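Local coordinates for protein Dmd discriminator of mRNA degradation (Enterobacteria phage RB69, PDB 5I8J) that is a phage antitoxin that probably counters the bacterial toxin RnlA and so limits degradation of phage mRNA, at residues Ala50-Asp54 against Glu55-Glu59. Sequence-based numbering, arbitrary orientation.
Sequences AFIND and EKVFE
Lys56 lies over one face of the Phe51 ring. Lys56 CB sits 4.2 Å from the centroid of the Phe51 ring, a CH-pi contact 24° off the normal. The Lys56 CG is anti to its own backbone N (chi1 -179°), and the chain runs on past the ring and bends at chi3. Lys56 NZ then reaches Glu59 OE2 at 2.7 Å, a salt bridge on the syn side but tilted out of the carboxylate plane. Away from the ring, Val57 CG2 touches Ala50 CB at 4.0 Å and Ile52 CD1 at 4.1 Å; the Ile52 and Val57 side chains cross at about a right angle. The two strands form a tight beta hairpin, closed by a type I' turn from Ile52 to Glu55. Ile52 N donates to Glu55 O at 2.9 Å. Glu55 N returns a bond to Ile52 O at 3.0 Å. Ala50 O takes Val57 N at 2.8 Å, and Ala50 N bonds to Phe58 O. The register slips by one between Ala50 and Phe51, a beta bulge. Helix 30-44 packs against Ala50 and Ile52 through Thr37 and Ile33. Phe51 meets Phe51 of the second subunit edge-to-face. Asp54 forms a salt bridge with Lys49 of that subunit, and Lys56 one with its Asp54.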
ATOM      1  N   ALA A  50       3.510   4.309   5.867  1.00  9.44           N
ATOM      2  CA  ALA A  50       4.673   3.427   5.733  1.00 11.04           C
ATOM      3  C   ALA A  50       4.355   2.038   6.303  1.00 11.96           C
ATOM      4  O   ALA A  50       3.855   1.908   7.414  1.00 11.99           O
ATOM      5  CB  ALA A  50       5.893   4.039   6.434  1.00 11.38           C
ATOM      6  N   PHE A  51       4.650   1.008   5.518  1.00 11.36           N
ATOM      7  CA  PHE A  51       4.400  -0.375   5.876  1.00 12.86           C
ATOM      8  C   PHE A  51       5.712  -1.154   5.899  1.00 12.62           C
ATOM      9  O   PHE A  51       6.518  -1.034   4.980  1.00 12.81           O
ATOM     10  CB  PHE A  51       3.440  -1.040   4.876  1.00 12.96           C
ATOM     11  CG  PHE A  51       2.006  -0.593   4.998  1.00 13.63           C
ATOM     12  CD1 PHE A  51       1.573   0.598   4.420  1.00 15.30           C
ATOM     13  CD2 PHE A  51       1.078  -1.389   5.661  1.00 14.83           C
ATOM     14  CE1 PHE A  51       0.242   0.995   4.529  1.00 14.43           C
ATOM     15  CE2 PHE A  51      -0.253  -0.992   5.772  1.00 14.21           C
ATOM     16  CZ  PHE A  51      -0.671   0.194   5.202  1.00 15.73           C
ATOM     17  N   ILE A  52       5.913  -1.959   6.939  1.00 12.09           N
ATOM     18  CA  ILE A  52       7.018  -2.917   6.970  1.00 12.48           C
ATOM     19  C   ILE A  52       6.433  -4.289   7.276  1.00 16.86           C
ATOM     20  O   ILE A  52       5.657  -4.436   8.221  1.00 15.35           O
ATOM     21  CB  ILE A  52       8.091  -2.552   8.011  1.00 16.56           C
ATOM     22  CG1 ILE A  52       8.676  -1.169   7.715  1.00 16.99           C
ATOM     23  CG2 ILE A  52       9.213  -3.607   8.018  1.00 16.69           C
ATOM     24  CD1 ILE A  52       9.571  -0.633   8.833  1.00 18.53           C
ATOM     25  N   ASN A  53       6.777  -5.278   6.457  1.00 15.74           N
ATOM     26  CA  ASN A  53       6.197  -6.617   6.605  1.00 17.71           C
ATOM     27  C   ASN A  53       4.673  -6.564   6.635  1.00 18.84           C
ATOM     28  O   ASN A  53       4.035  -7.250   7.440  1.00 19.88           O
ATOM     29  CB  ASN A  53       6.719  -7.300   7.874  1.00 20.89           C
ATOM     30  CG  ASN A  53       8.214  -7.578   7.819  1.00 26.76           C
ATOM     31  OD1 ASN A  53       8.768  -7.844   6.751  1.00 33.23           O
ATOM     32  ND2 ASN A  53       8.872  -7.524   8.973  1.00 30.67           N
ATOM     33  N   ASP A  54       4.112  -5.704   5.786  1.00 16.88           N
ATOM     34  CA  ASP A  54       2.657  -5.565   5.614  1.00 17.18           C
ATOM     35  C   ASP A  54       1.938  -4.955   6.822  1.00 17.83           C
ATOM     36  O   ASP A  54       0.716  -4.999   6.909  1.00 19.50           O
ATOM     37  CB  ASP A  54       2.038  -6.920   5.261  1.00 21.68           C
ATOM     38  CG  ASP A  54       2.515  -7.440   3.922  1.00 21.47           C
ATOM     39  OD1 ASP A  54       2.724  -6.608   3.014  1.00 22.42           O
ATOM     40  OD2 ASP A  54       2.692  -8.669   3.782  1.00 27.68           O
ATOM     41  N   GLU A  55       2.686  -4.354   7.739  1.00 16.50           N
ATOM     42  CA  GLU A  55       2.066  -3.706   8.890  1.00 17.97           C
ATOM     43  C   GLU A  55       2.366  -2.214   8.875  1.00 15.61           C
ATOM     44  O   GLU A  55       3.485  -1.817   8.578  1.00 14.63           O
ATOM     45  CB  GLU A  55       2.558  -4.347  10.187  1.00 19.80           C
ATOM     46  CG  GLU A  55       2.185  -5.817  10.295  1.00 28.02           C
ATOM     47  CD  GLU A  55       2.577  -6.424  11.623  1.00 41.48           C
ATOM     48  OE1 GLU A  55       2.309  -5.788  12.665  1.00 43.64           O
ATOM     49  OE2 GLU A  55       3.134  -7.544  11.625  1.00 47.14           O
ATOM     50  N   LYS A  56       1.363  -1.386   9.168  1.00 13.84           N
ATOM     51  CA  LYS A  56       1.570   0.061   9.144  1.00 12.09           C
ATOM     52  C   LYS A  56       2.389   0.502  10.347  1.00 16.04           C
ATOM     53  O   LYS A  56       2.025   0.207  11.484  1.00 16.19           O
ATOM     54  CB  LYS A  56       0.236   0.809   9.129  1.00 13.74           C
ATOM     55  CG  LYS A  56       0.404   2.319   9.069  1.00 13.25           C
ATOM     56  CD  LYS A  56      -0.938   3.026   8.949  1.00 14.95           C
ATOM     57  CE  LYS A  56      -1.807   2.744  10.154  1.00 20.23           C
ATOM     58  NZ  LYS A  56      -3.096   3.510  10.095  1.00 17.33           N
ATOM     59  N   VAL A  57       3.490   1.209  10.105  1.00 14.98           N
ATOM     60  CA  VAL A  57       4.371   1.597  11.204  1.00 15.34           C
ATOM     61  C   VAL A  57       4.366   3.106  11.463  1.00 15.88           C
ATOM     62  O   VAL A  57       4.767   3.560  12.537  1.00 17.05           O
ATOM     63  CB  VAL A  57       5.824   1.111  10.946  1.00 14.52           C
ATOM     64  CG1 VAL A  57       5.866  -0.423  10.834  1.00 14.59           C
ATOM     65  CG2 VAL A  57       6.409   1.760   9.692  1.00 16.75           C
ATOM     66  N   PHE A  58       3.907   3.880  10.486  1.00 13.58           N
ATOM     67  CA  PHE A  58       3.861   5.329  10.620  1.00 14.49           C
ATOM     68  C   PHE A  58       2.991   5.918   9.525  1.00 14.22           C
ATOM     69  O   PHE A  58       2.809   5.299   8.486  1.00 12.67           O
ATOM     70  CB  PHE A  58       5.277   5.920  10.549  1.00 14.14           C
ATOM     71  CG  PHE A  58       5.362   7.351  10.965  1.00 14.33           C
ATOM     72  CD1 PHE A  58       5.121   7.721  12.275  1.00 18.47           C
ATOM     73  CD2 PHE A  58       5.709   8.331  10.048  1.00 13.36           C
ATOM     74  CE1 PHE A  58       5.208   9.045  12.659  1.00 18.68           C
ATOM     75  CE2 PHE A  58       5.798   9.653  10.426  1.00 15.79           C
ATOM     76  CZ  PHE A  58       5.544  10.010  11.739  1.00 15.51           C
ATOM     77  N   GLU A  59       2.453   7.112   9.754  1.00 13.63           N
ATOM     78  CA  GLU A  59       1.817   7.839   8.666  1.00 13.61           C
ATOM     79  C   GLU A  59       1.828   9.329   8.934  1.00 14.80           C
ATOM     80  O   GLU A  59       1.925   9.752  10.087  1.00 14.27           O
ATOM     81  CB  GLU A  59       0.387   7.351   8.441  1.00 15.94           C
ATOM     82  CG  GLU A  59      -0.558   7.596   9.583  1.00 17.41           C
ATOM     83  CD  GLU A  59      -1.825   6.774   9.428  1.00 21.73           C
ATOM     84  OE1 GLU A  59      -2.456   6.879   8.356  1.00 20.81           O
ATOM     85  OE2 GLU A  59      -2.172   6.002  10.354  1.00 23.59           O
TER